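PDB 5EYB: DNA-binding protein reb1 from Schizosaccharomyces pombe, which binds specific DNA sites in ribosomal RNA enhancers and promoters and upstream of RNA polymerase II genes, and acts in the termination of RNA polymerase I transcription. Local coordinates for residues A16-Y21 and P65-R70; I72-R77 and E86-K91; L35-V40 and A78-P83. All blocks are in the same frame, centred on the assembly; numbering follows the deposited sequence.

Contact 1 of 3, residues A16-Y21 and P65-R70. With nucleotides of chain B; nucleotides of chain C.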
# COMPACT_ATOMS: atom_id res chain seq x y z
N ALA A 16 -2.50 11.61 -17.96
CA ALA A 16 -1.91 12.72 -18.69
C ALA A 16 -2.86 13.92 -18.74
O ALA A 16 -2.42 15.07 -18.76
CB ALA A 16 -1.53 12.30 -20.10
N GLU A 17 -4.15 13.63 -18.76
CA GLU A 17 -5.17 14.68 -18.82
C GLU A 17 -5.15 15.51 -17.54
O GLU A 17 -5.27 16.74 -17.59
CB GLU A 17 -6.55 14.07 -19.03
N HIS A 18 -4.99 14.84 -16.41
CA HIS A 18 -4.97 15.51 -15.11
C HIS A 18 -3.78 16.46 -14.98
O HIS A 18 -3.89 17.50 -14.34
CB HIS A 18 -4.95 14.48 -13.99
CG HIS A 18 -6.21 13.69 -13.89
ND1 HIS A 18 -6.24 12.37 -13.47
CD2 HIS A 18 -7.50 14.02 -14.15
CE1 HIS A 18 -7.49 11.94 -13.48
NE2 HIS A 18 -8.27 12.92 -13.89
N TRP A 19 -2.65 16.09 -15.57
CA TRP A 19 -1.49 16.96 -15.57
C TRP A 19 -1.73 18.16 -16.48
O TRP A 19 -1.37 19.29 -16.14
CB TRP A 19 -0.24 16.21 -16.02
CG TRP A 19 0.36 15.33 -14.97
CD1 TRP A 19 0.39 13.96 -14.96
CD2 TRP A 19 1.00 15.75 -13.76
NE1 TRP A 19 1.02 13.51 -13.82
CE2 TRP A 19 1.41 14.59 -13.07
CE3 TRP A 19 1.28 17.00 -13.19
CZ2 TRP A 19 2.07 14.64 -11.85
CZ3 TRP A 19 1.94 17.05 -11.98
CH2 TRP A 19 2.33 15.88 -11.32
N ASP A 20 -2.34 17.91 -17.63
CA ASP A 20 -2.63 18.98 -18.58
C ASP A 20 -3.62 19.97 -18.01
O ASP A 20 -3.53 21.17 -18.26
CB ASP A 20 -3.16 18.40 -19.90
CG ASP A 20 -2.07 17.71 -20.71
OD1 ASP A 20 -0.89 18.08 -20.56
OD2 ASP A 20 -2.40 16.81 -21.51
N TYR A 21 -4.58 19.46 -17.23
CA TYR A 21 -5.56 20.32 -16.58
C TYR A 21 -4.88 21.22 -15.54
O TYR A 21 -5.15 22.42 -15.47
CB TYR A 21 -6.66 19.50 -15.92
CG TYR A 21 -7.63 20.33 -15.12
CD1 TYR A 21 -8.59 21.11 -15.75
CD2 TYR A 21 -7.59 20.35 -13.73
CE1 TYR A 21 -9.48 21.87 -15.03
CE2 TYR A 21 -8.48 21.11 -13.00
CZ TYR A 21 -9.42 21.87 -13.65
OH TYR A 21 -10.31 22.64 -12.93
N PRO A 65 -12.63 15.51 -8.23
CA PRO A 65 -13.23 14.77 -7.12
C PRO A 65 -12.61 13.39 -6.92
O PRO A 65 -12.79 12.79 -5.86
CB PRO A 65 -14.70 14.64 -7.53
CG PRO A 65 -14.90 15.63 -8.64
CD PRO A 65 -13.58 15.70 -9.33
N SER A 66 -11.90 12.90 -7.93
CA SER A 66 -11.32 11.57 -7.88
C SER A 66 -10.12 11.51 -6.93
O SER A 66 -9.58 10.43 -6.68
CB SER A 66 -10.90 11.12 -9.28
OG SER A 66 -11.98 11.27 -10.19
N PHE A 67 -9.72 12.66 -6.41
CA PHE A 67 -8.53 12.74 -5.57
C PHE A 67 -8.74 13.61 -4.34
O PHE A 67 -9.61 14.48 -4.32
CB PHE A 67 -7.35 13.27 -6.40
CG PHE A 67 -7.09 12.47 -7.64
CD1 PHE A 67 -6.45 11.25 -7.57
CD2 PHE A 67 -7.49 12.95 -8.87
CE1 PHE A 67 -6.21 10.51 -8.71
CE2 PHE A 67 -7.25 12.21 -10.02
CZ PHE A 67 -6.61 10.99 -9.93
N THR A 68 -7.94 13.35 -3.31
CA THR A 68 -8.00 14.12 -2.07
C THR A 68 -7.24 15.43 -2.23
O THR A 68 -6.47 15.60 -3.17
CB THR A 68 -7.41 13.33 -0.88
OG1 THR A 68 -7.75 11.94 -1.03
CG2 THR A 68 -7.95 13.84 0.45
N ARG A 69 -7.47 16.37 -1.32
CA ARG A 69 -6.70 17.60 -1.29
C ARG A 69 -5.22 17.31 -1.07
O ARG A 69 -4.36 17.95 -1.68
CB ARG A 69 -7.23 18.54 -0.21
CG ARG A 69 -6.48 19.84 -0.08
CD ARG A 69 -6.94 20.62 1.13
NE ARG A 69 -6.21 21.87 1.29
CZ ARG A 69 -6.60 23.03 0.76
NH1 ARG A 69 -7.71 23.09 0.04
NH2 ARG A 69 -5.87 24.12 0.95
N ARG A 70 -4.93 16.35 -0.20
CA ARG A 70 -3.55 15.98 0.13
C ARG A 70 -2.78 15.52 -1.10
O ARG A 70 -1.63 15.92 -1.31
CB ARG A 70 -3.53 14.89 1.22
CG ARG A 70 -2.16 14.26 1.50
CD ARG A 70 -1.10 15.28 1.92
NE ARG A 70 0.15 14.64 2.35
CZ ARG A 70 1.30 15.29 2.55
NH1 ARG A 70 1.36 16.60 2.35
NH2 ARG A 70 2.38 14.64 2.94
P DT B 18 -7.06 9.64 -3.31
OP1 DT B 18 -8.30 9.73 -4.11
OP2 DT B 18 -6.29 10.86 -3.02
O5' DT B 18 -7.37 8.97 -1.90
C5' DT B 18 -7.51 7.57 -1.81
C4' DT B 18 -7.80 7.15 -0.38
O4' DT B 18 -6.56 6.79 0.29
C3' DT B 18 -8.45 8.24 0.48
O3' DT B 18 -9.52 7.67 1.20
C2' DT B 18 -7.32 8.67 1.41
C1' DT B 18 -6.55 7.37 1.57
N1 DT B 18 -5.14 7.57 1.99
C2 DT B 18 -4.61 6.75 2.96
O2 DT B 18 -5.25 5.86 3.51
N3 DT B 18 -3.31 7.01 3.28
C4 DT B 18 -2.49 7.98 2.73
O4 DT B 18 -1.33 8.14 3.08
C5 DT B 18 -3.11 8.81 1.71
C7 DT B 18 -2.33 9.89 1.05
C6 DT B 18 -4.39 8.56 1.40
P DG C 6 -3.60 22.39 3.78
OP1 DG C 6 -3.13 23.41 2.82
OP2 DG C 6 -4.36 21.22 3.28
O5' DG C 6 -2.35 21.85 4.62
C5' DG C 6 -1.71 22.71 5.54
C4' DG C 6 -1.16 21.93 6.73
O4' DG C 6 -2.25 21.45 7.55
C3' DG C 6 -0.31 20.71 6.37
O3' DG C 6 0.87 20.70 7.16
C2' DG C 6 -1.22 19.53 6.72
C1' DG C 6 -2.01 20.10 7.88
N9 DG C 6 -3.30 19.44 8.09
C8 DG C 6 -4.41 19.51 7.29
N7 DG C 6 -5.42 18.81 7.74
C5 DG C 6 -4.94 18.25 8.92
C6 DG C 6 -5.59 17.40 9.84
O6 DG C 6 -6.75 16.96 9.80
N1 DG C 6 -4.75 17.06 10.90
C2 DG C 6 -3.45 17.49 11.05
N2 DG C 6 -2.80 17.06 12.14
N3 DG C 6 -2.84 18.29 10.19
C4 DG C 6 -3.64 18.63 9.15
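Phe-67 is where the loop leading into helix 69-79 meets His-18 on the first turns of helix 16-32; the touching area is small, and much of 65-70 is turned to DNA instead. Both segments lie in the first Myb-associated domain, of the helix-turn-helix clan, and here the loop and N-terminus of helix 69-79 hold phosphates of both DNA strands. Along that segment, Ser-66 comes first, its CB 3.8 Å above the plane of the Phe-67 ring, toward the rim of that face. The Phe-67 ring then points its edge at the face of His-18. The evidence is an offset edge-to-face geometry: centroids 5.2 Å apart, planes at 86°, and Phe-67 CE2 approaching His-18 CE1 to 3.5 Å. A hydrogen bond from Thr-15 N to His-18 ND1 restrains the rotation of the imidazole. Thr-68 comes next, at the N-cap position of helix 69-79. Its hydroxyl makes no capping bond; OG1 donates to OP2 of DT18 of chain B at 2.7 Å. The same oxygen accepts the backbone N of Thr-68 at 3.0 Å, with an N-H...O angle of 161°, so two donors of one residue grip a single phosphate oxygen at the start of a helix, where the dipole would be expected to favour an anion. Arg-69 reaches the other strand: with CG anti to the backbone N (chi1 179°) and an extended chain, it brings NE within 2.8 Å of OP2 of DG6 of chain C, while a weak NH2 bond goes to OP1 of that phosphate. Around this junction Trp-14 touches the rings of both His-18 and Phe-67, Tyr-21 rests on Leu-59 and Leu-60 of helix 51-63, Trp-19 packs on Val-101 of helix 101-116, and Phe-67 touches Ile-72 of helix 69-79.

Contact 2 of 3, residues I72-R77 and E86-K91. With nucleotides of chain B.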
# COMPACT_ATOMS: atom_id res chain seq x y z
N ILE A 72 -3.69 16.07 -4.30
CA ILE A 72 -3.68 17.12 -5.31
C ILE A 72 -2.53 18.08 -5.02
O ILE A 72 -1.83 18.51 -5.93
CB ILE A 72 -5.02 17.89 -5.35
CG1 ILE A 72 -6.11 17.03 -5.98
CG2 ILE A 72 -4.87 19.17 -6.16
CD1 ILE A 72 -7.47 17.69 -6.01
N LEU A 73 -2.34 18.40 -3.75
CA LEU A 73 -1.26 19.28 -3.33
C LEU A 73 0.10 18.64 -3.61
O LEU A 73 1.04 19.32 -4.00
CB LEU A 73 -1.38 19.63 -1.85
CG LEU A 73 -2.49 20.60 -1.47
CD1 LEU A 73 -2.41 20.93 0.01
CD2 LEU A 73 -2.42 21.86 -2.32
N ARG A 74 0.19 17.33 -3.39
CA ARG A 74 1.43 16.60 -3.64
C ARG A 74 1.83 16.70 -5.10
O ARG A 74 2.99 16.94 -5.42
CB ARG A 74 1.29 15.14 -3.23
CG ARG A 74 1.40 14.88 -1.74
CD ARG A 74 1.22 13.40 -1.44
NE ARG A 74 1.25 13.11 -0.01
CZ ARG A 74 1.14 11.89 0.50
NH1 ARG A 74 1.00 10.85 -0.30
NH2 ARG A 74 1.18 11.71 1.82
N HIS A 75 0.88 16.52 -5.99
CA HIS A 75 1.09 16.74 -7.40
C HIS A 75 1.36 18.17 -7.75
O HIS A 75 2.12 18.45 -8.63
CB HIS A 75 -0.06 16.20 -8.22
CG HIS A 75 -0.14 14.71 -8.23
ND1 HIS A 75 -0.22 13.98 -9.38
CD2 HIS A 75 -0.13 13.83 -7.21
CE1 HIS A 75 -0.26 12.70 -9.07
NE2 HIS A 75 -0.21 12.58 -7.77
N LEU A 76 0.67 19.09 -7.12
CA LEU A 76 0.89 20.50 -7.39
C LEU A 76 2.27 20.96 -7.00
O LEU A 76 2.93 21.67 -7.72
CB LEU A 76 -0.16 21.33 -6.68
CG LEU A 76 0.00 22.83 -6.78
CD1 LEU A 76 -0.01 23.22 -8.23
CD2 LEU A 76 -1.13 23.51 -6.06
N ARG A 77 2.71 20.55 -5.82
CA ARG A 77 4.03 20.88 -5.32
C ARG A 77 5.12 20.22 -6.11
O ARG A 77 6.22 20.70 -6.12
CB ARG A 77 4.16 20.60 -3.84
CG ARG A 77 3.33 21.55 -3.00
CD ARG A 77 3.68 21.49 -1.54
NE ARG A 77 3.20 22.67 -0.86
CZ ARG A 77 2.18 22.65 -0.03
NH1 ARG A 77 1.57 21.53 0.22
NH2 ARG A 77 1.78 23.75 0.54
N GLU A 86 9.42 14.65 -5.29
CA GLU A 86 9.88 14.14 -6.57
C GLU A 86 9.09 12.91 -7.02
O GLU A 86 8.83 12.73 -8.21
CB GLU A 86 11.38 13.82 -6.52
CG GLU A 86 12.29 15.04 -6.48
CD GLU A 86 12.50 15.57 -5.08
OE1 GLU A 86 12.03 14.92 -4.12
OE2 GLU A 86 13.15 16.63 -4.93
N LYS A 87 8.70 12.07 -6.06
CA LYS A 87 8.01 10.82 -6.38
C LYS A 87 6.61 11.04 -6.95
O LYS A 87 6.03 10.12 -7.54
CB LYS A 87 7.93 9.93 -5.14
CG LYS A 87 7.14 10.51 -3.98
CD LYS A 87 7.43 9.77 -2.69
CE LYS A 87 7.18 8.28 -2.83
NZ LYS A 87 7.55 7.53 -1.59
N TYR A 88 6.07 12.24 -6.79
CA TYR A 88 4.72 12.53 -7.28
C TYR A 88 4.77 13.31 -8.59
O TYR A 88 3.74 13.71 -9.13
CB TYR A 88 3.93 13.32 -6.22
CG TYR A 88 3.95 12.66 -4.86
CD1 TYR A 88 3.28 11.46 -4.63
CD2 TYR A 88 4.64 13.23 -3.80
CE1 TYR A 88 3.30 10.86 -3.39
CE2 TYR A 88 4.66 12.64 -2.55
CZ TYR A 88 3.99 11.45 -2.35
OH TYR A 88 4.01 10.85 -1.11
N SER A 89 5.98 13.50 -9.11
CA SER A 89 6.20 14.25 -10.34
C SER A 89 5.70 13.50 -11.57
O SER A 89 5.49 12.29 -11.54
CB SER A 89 7.68 14.57 -10.51
OG SER A 89 8.45 13.38 -10.60
N ARG A 90 5.52 14.24 -12.66
CA ARG A 90 5.04 13.67 -13.91
C ARG A 90 6.10 12.80 -14.58
O ARG A 90 7.27 13.19 -14.69
CB ARG A 90 4.59 14.78 -14.86
CG ARG A 90 4.27 14.32 -16.26
CD ARG A 90 3.68 15.45 -17.07
NE ARG A 90 3.39 15.04 -18.44
CZ ARG A 90 2.69 15.77 -19.30
NH1 ARG A 90 2.21 16.95 -18.93
NH2 ARG A 90 2.47 15.33 -20.53
N LYS A 91 5.69 11.61 -15.02
CA LYS A 91 6.57 10.70 -15.75
C LYS A 91 6.00 10.41 -17.14
O LYS A 91 4.85 9.99 -17.27
CB LYS A 91 6.75 9.40 -14.97
CG LYS A 91 7.69 9.50 -13.78
CD LYS A 91 9.14 9.31 -14.21
CE LYS A 91 9.33 7.97 -14.90
NZ LYS A 91 10.73 7.77 -15.37
P DA B 17 -0.84 9.29 -5.95
OP1 DA B 17 -1.40 9.81 -7.22
OP2 DA B 17 -0.02 10.17 -5.09
O5' DA B 17 -2.04 8.72 -5.08
C5' DA B 17 -2.96 7.83 -5.67
C4' DA B 17 -4.07 7.50 -4.69
O4' DA B 17 -3.55 6.64 -3.65
C3' DA B 17 -4.70 8.70 -4.00
O3' DA B 17 -6.11 8.56 -4.02
C2' DA B 17 -4.13 8.63 -2.57
C1' DA B 17 -3.91 7.14 -2.39
N9 DA B 17 -2.83 6.82 -1.45
C8 DA B 17 -1.58 7.37 -1.41
N7 DA B 17 -0.81 6.86 -0.47
C5 DA B 17 -1.61 5.90 0.13
C6 DA B 17 -1.39 5.01 1.20
N6 DA B 17 -0.23 4.94 1.88
N1 DA B 17 -2.39 4.19 1.55
C2 DA B 17 -3.55 4.26 0.87
N3 DA B 17 -3.88 5.05 -0.15
C4 DA B 17 -2.86 5.86 -0.47
P DA B 16 4.96 5.41 -4.23
OP1 DA B 16 6.08 5.70 -5.15
OP2 DA B 16 5.14 5.57 -2.77
O5' DA B 16 3.70 6.29 -4.67
C5' DA B 16 3.24 6.23 -6.01
C4' DA B 16 1.73 6.35 -6.09
O4' DA B 16 1.11 5.30 -5.32
C3' DA B 16 1.16 7.65 -5.56
O3' DA B 16 0.01 7.98 -6.31
C2' DA B 16 0.79 7.29 -4.12
C1' DA B 16 0.35 5.85 -4.26
N9 DA B 16 0.61 5.04 -3.08
C8 DA B 16 1.78 4.98 -2.36
N7 DA B 16 1.73 4.15 -1.35
C5 DA B 16 0.46 3.62 -1.41
C6 DA B 16 -0.21 2.68 -0.61
N6 DA B 16 0.35 2.09 0.45
N1 DA B 16 -1.48 2.37 -0.94
C2 DA B 16 -2.04 2.97 -2.00
N3 DA B 16 -1.51 3.87 -2.83
C4 DA B 16 -0.25 4.15 -2.47
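Arg-74 has CG anti to its carbonyl carbon (chi1 -78°) and a chain extended from CG to NE, which lays its methylenes across the ring of Tyr-88. Helix 69-79 belongs to a Myb-associated domain of the helix-turn-helix clan, and Tyr-88 sits on a 3-10 segment in the loop that follows. The packing is a CH-pi contact: Arg-74 CD is 3.8 Å from the centroid of the Tyr-88 ring and 21° off its normal. The opposite face is covered by CG of the adjacent Lys-87, so the ring is held between two aliphatic chains. Farther out, the guanidinium and ring planes are 28° apart and Tyr-88 OH lies over the guanidinium face; although NH1 of Arg-74 is 3.1 Å from that OH, the angle is too poor for a hydrogen bond. Arg-74 also packs on a thymine base, consistent with a helix facing the DNA bases.

His-75 is met from above by the backbone, Tyr-88 O standing 4.0 Å over the centre of the imidazole. At its edge the ring turns to the DNA backbone, NE2 donating to OP1 of DA17 of chain B at 3.1 Å. Lys-87 NZ adds a weak bond to OP2 of DA16 of chain B. The 3-10 turn closes on Glu-86 O, which accepts both Ser-89 N and, in its carbonyl plane, Ser-89 OG.

Contact 3 of 3, residues L35-V40 and A78-P83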
# COMPACT_ATOMS: atom_id res chain seq x y z
N LEU A 35 1.25 36.94 -11.93
CA LEU A 35 2.32 36.28 -11.19
C LEU A 35 3.19 35.44 -12.10
O LEU A 35 2.79 35.10 -13.22
CB LEU A 35 1.73 35.42 -10.07
CG LEU A 35 1.05 36.18 -8.93
CD1 LEU A 35 0.30 35.22 -8.02
CD2 LEU A 35 2.07 36.98 -8.15
N ASP A 36 4.38 35.10 -11.62
CA ASP A 36 5.29 34.24 -12.35
C ASP A 36 5.30 32.86 -11.71
O ASP A 36 4.91 32.71 -10.56
CB ASP A 36 6.70 34.85 -12.38
CG ASP A 36 7.67 34.03 -13.21
OD1 ASP A 36 7.22 33.28 -14.10
OD2 ASP A 36 8.89 34.15 -12.98
N HIS A 37 5.75 31.86 -12.47
CA HIS A 37 5.84 30.50 -11.96
C HIS A 37 6.83 30.39 -10.80
O HIS A 37 6.74 29.48 -9.98
CB HIS A 37 6.25 29.54 -13.08
CG HIS A 37 5.12 29.15 -13.98
ND1 HIS A 37 3.81 29.52 -13.74
CD2 HIS A 37 5.09 28.42 -15.12
CE1 HIS A 37 3.03 29.04 -14.69
NE2 HIS A 37 3.79 28.37 -15.54
N THR A 38 7.76 31.34 -10.72
CA THR A 38 8.70 31.37 -9.61
C THR A 38 8.01 31.84 -8.33
O THR A 38 8.33 31.37 -7.23
CB THR A 38 9.90 32.28 -9.90
OG1 THR A 38 9.45 33.63 -10.04
CG2 THR A 38 10.60 31.84 -11.18
N GLN A 39 7.07 32.76 -8.47
CA GLN A 39 6.35 33.31 -7.33
C GLN A 39 5.41 32.27 -6.73
O GLN A 39 5.22 32.22 -5.51
CB GLN A 39 5.56 34.55 -7.74
CG GLN A 39 6.43 35.71 -8.18
CD GLN A 39 5.62 36.89 -8.65
OE1 GLN A 39 5.29 37.01 -9.83
NE2 GLN A 39 5.29 37.79 -7.72
N VAL A 40 4.83 31.44 -7.58
CA VAL A 40 3.95 30.37 -7.13
C VAL A 40 4.77 29.28 -6.43
O VAL A 40 4.36 28.76 -5.40
CB VAL A 40 3.16 29.75 -8.31
CG1 VAL A 40 2.36 28.55 -7.84
CG2 VAL A 40 2.25 30.80 -8.93
N ALA A 78 4.85 19.05 -6.65
CA ALA A 78 5.73 18.37 -7.58
C ALA A 78 5.87 19.05 -8.93
O ALA A 78 6.89 18.93 -9.57
CB ALA A 78 5.31 16.94 -7.76
N LEU A 79 4.82 19.72 -9.39
CA LEU A 79 4.82 20.37 -10.69
C LEU A 79 5.81 21.52 -10.86
O LEU A 79 6.54 21.58 -11.82
CB LEU A 79 3.43 20.92 -10.92
CG LEU A 79 2.86 21.00 -12.32
CD1 LEU A 79 2.30 22.39 -12.48
CD2 LEU A 79 3.90 20.72 -13.37
N TYR A 80 5.84 22.40 -9.87
CA TYR A 80 6.92 23.33 -9.60
C TYR A 80 7.65 22.34 -8.85
O TYR A 80 6.98 21.45 -8.43
CB TYR A 80 6.43 24.38 -8.62
CG TYR A 80 5.38 25.21 -9.24
CD1 TYR A 80 5.68 26.44 -9.74
CD2 TYR A 80 4.12 24.74 -9.38
CE1 TYR A 80 4.73 27.20 -10.33
CE2 TYR A 80 3.16 25.50 -9.98
CZ TYR A 80 3.49 26.73 -10.45
OH TYR A 80 2.56 27.50 -11.05
N ASN A 81 8.96 22.41 -8.69
CA ASN A 81 9.64 21.32 -8.03
C ASN A 81 9.93 21.68 -6.62
O ASN A 81 10.68 22.58 -6.36
CB ASN A 81 10.85 20.93 -8.83
CG ASN A 81 10.56 20.89 -10.30
OD1 ASN A 81 10.48 19.84 -10.91
ND2 ASN A 81 10.34 22.06 -10.87
N ILE A 82 9.32 20.97 -5.69
CA ILE A 82 9.54 21.23 -4.29
C ILE A 82 10.20 19.99 -3.76
O ILE A 82 9.72 18.89 -3.95
CB ILE A 82 8.25 21.59 -3.54
CG1 ILE A 82 7.94 23.07 -3.68
CG2 ILE A 82 8.35 21.33 -2.06
CD1 ILE A 82 8.23 23.64 -5.04
N PRO A 83 11.38 20.23 -3.06
CA PRO A 83 12.10 19.01 -2.71
C PRO A 83 11.30 18.13 -1.82
O PRO A 83 10.63 18.58 -0.91
CB PRO A 83 13.32 19.52 -1.97
CG PRO A 83 13.61 20.80 -2.63
CD PRO A 83 12.26 21.39 -2.56
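Tyr-80, the first residue to leave helical geometry after helix 69-79, pushes its ring against Val-40 and His-37 on the first turn of helix 37-43. The close-packed part is at Val-40, where CG1 lies 3.4 Å from CZ of Tyr-80 and CB is also in contact, nearest to OH and CE1. Both side chains are buried, and helix 16-32 adds to the same cluster, Phe-29 touching Val-40 and Met-26 touching Tyr-80. The carbonyl oxygen of His-37 lies at the edge of the tyrosine ring, near its plane, beside CD1 and CE1.

The His-37 side chain forms the looser, solvent-exposed border. Tyr-80 turns its edge to the imidazole face, with centroids 5.6 Å apart and planes at 80°; ND1 of His-37 comes to 3.6 Å from Tyr-80 OH. In His-37, CG is anti to the carbonyl carbon (chi1 -79°), which sets the imidazole across the tyrosine, the two side chains crossing at about a right angle. Beyond it the helix start is polar: Asp-36, at the N-cap position, takes His-37 N on OD1 at 2.6 Å and the Thr-38 hydroxyl on OD2, both from above the carboxylate plane. Gln-39 OE1 in turn accepts Asp-36 N at 2.8 Å.

Thus the end of helix 69-79 is joined to the start of helix 37-43 inside one compact all-helical Myb-associated domain of the helix-turn-helix clan.

Helix 69-79 runs through all three contacts, its N-terminal approach in contact 1, its middle in contact 2 and its end in contact 3. Contacts 1 and 2 have centres about 10 Å apart and meet at Trp-19, whose CZ2 lies 3.4 Å from His-75 ND1 and 3.3 Å from the backbone O of Tyr-88. Both hold phosphates of chain B, at neighbouring nucleotides, and contact 1 adds one of chain C. Contact 3, centred about 12 Å from contact 2 and 17 Å from contact 1, is set back, its nearest atom about 9 Å from the nucleic acid; Ala-78 CB packs 3.8 Å from Ser-89 N, tying it to contact 2.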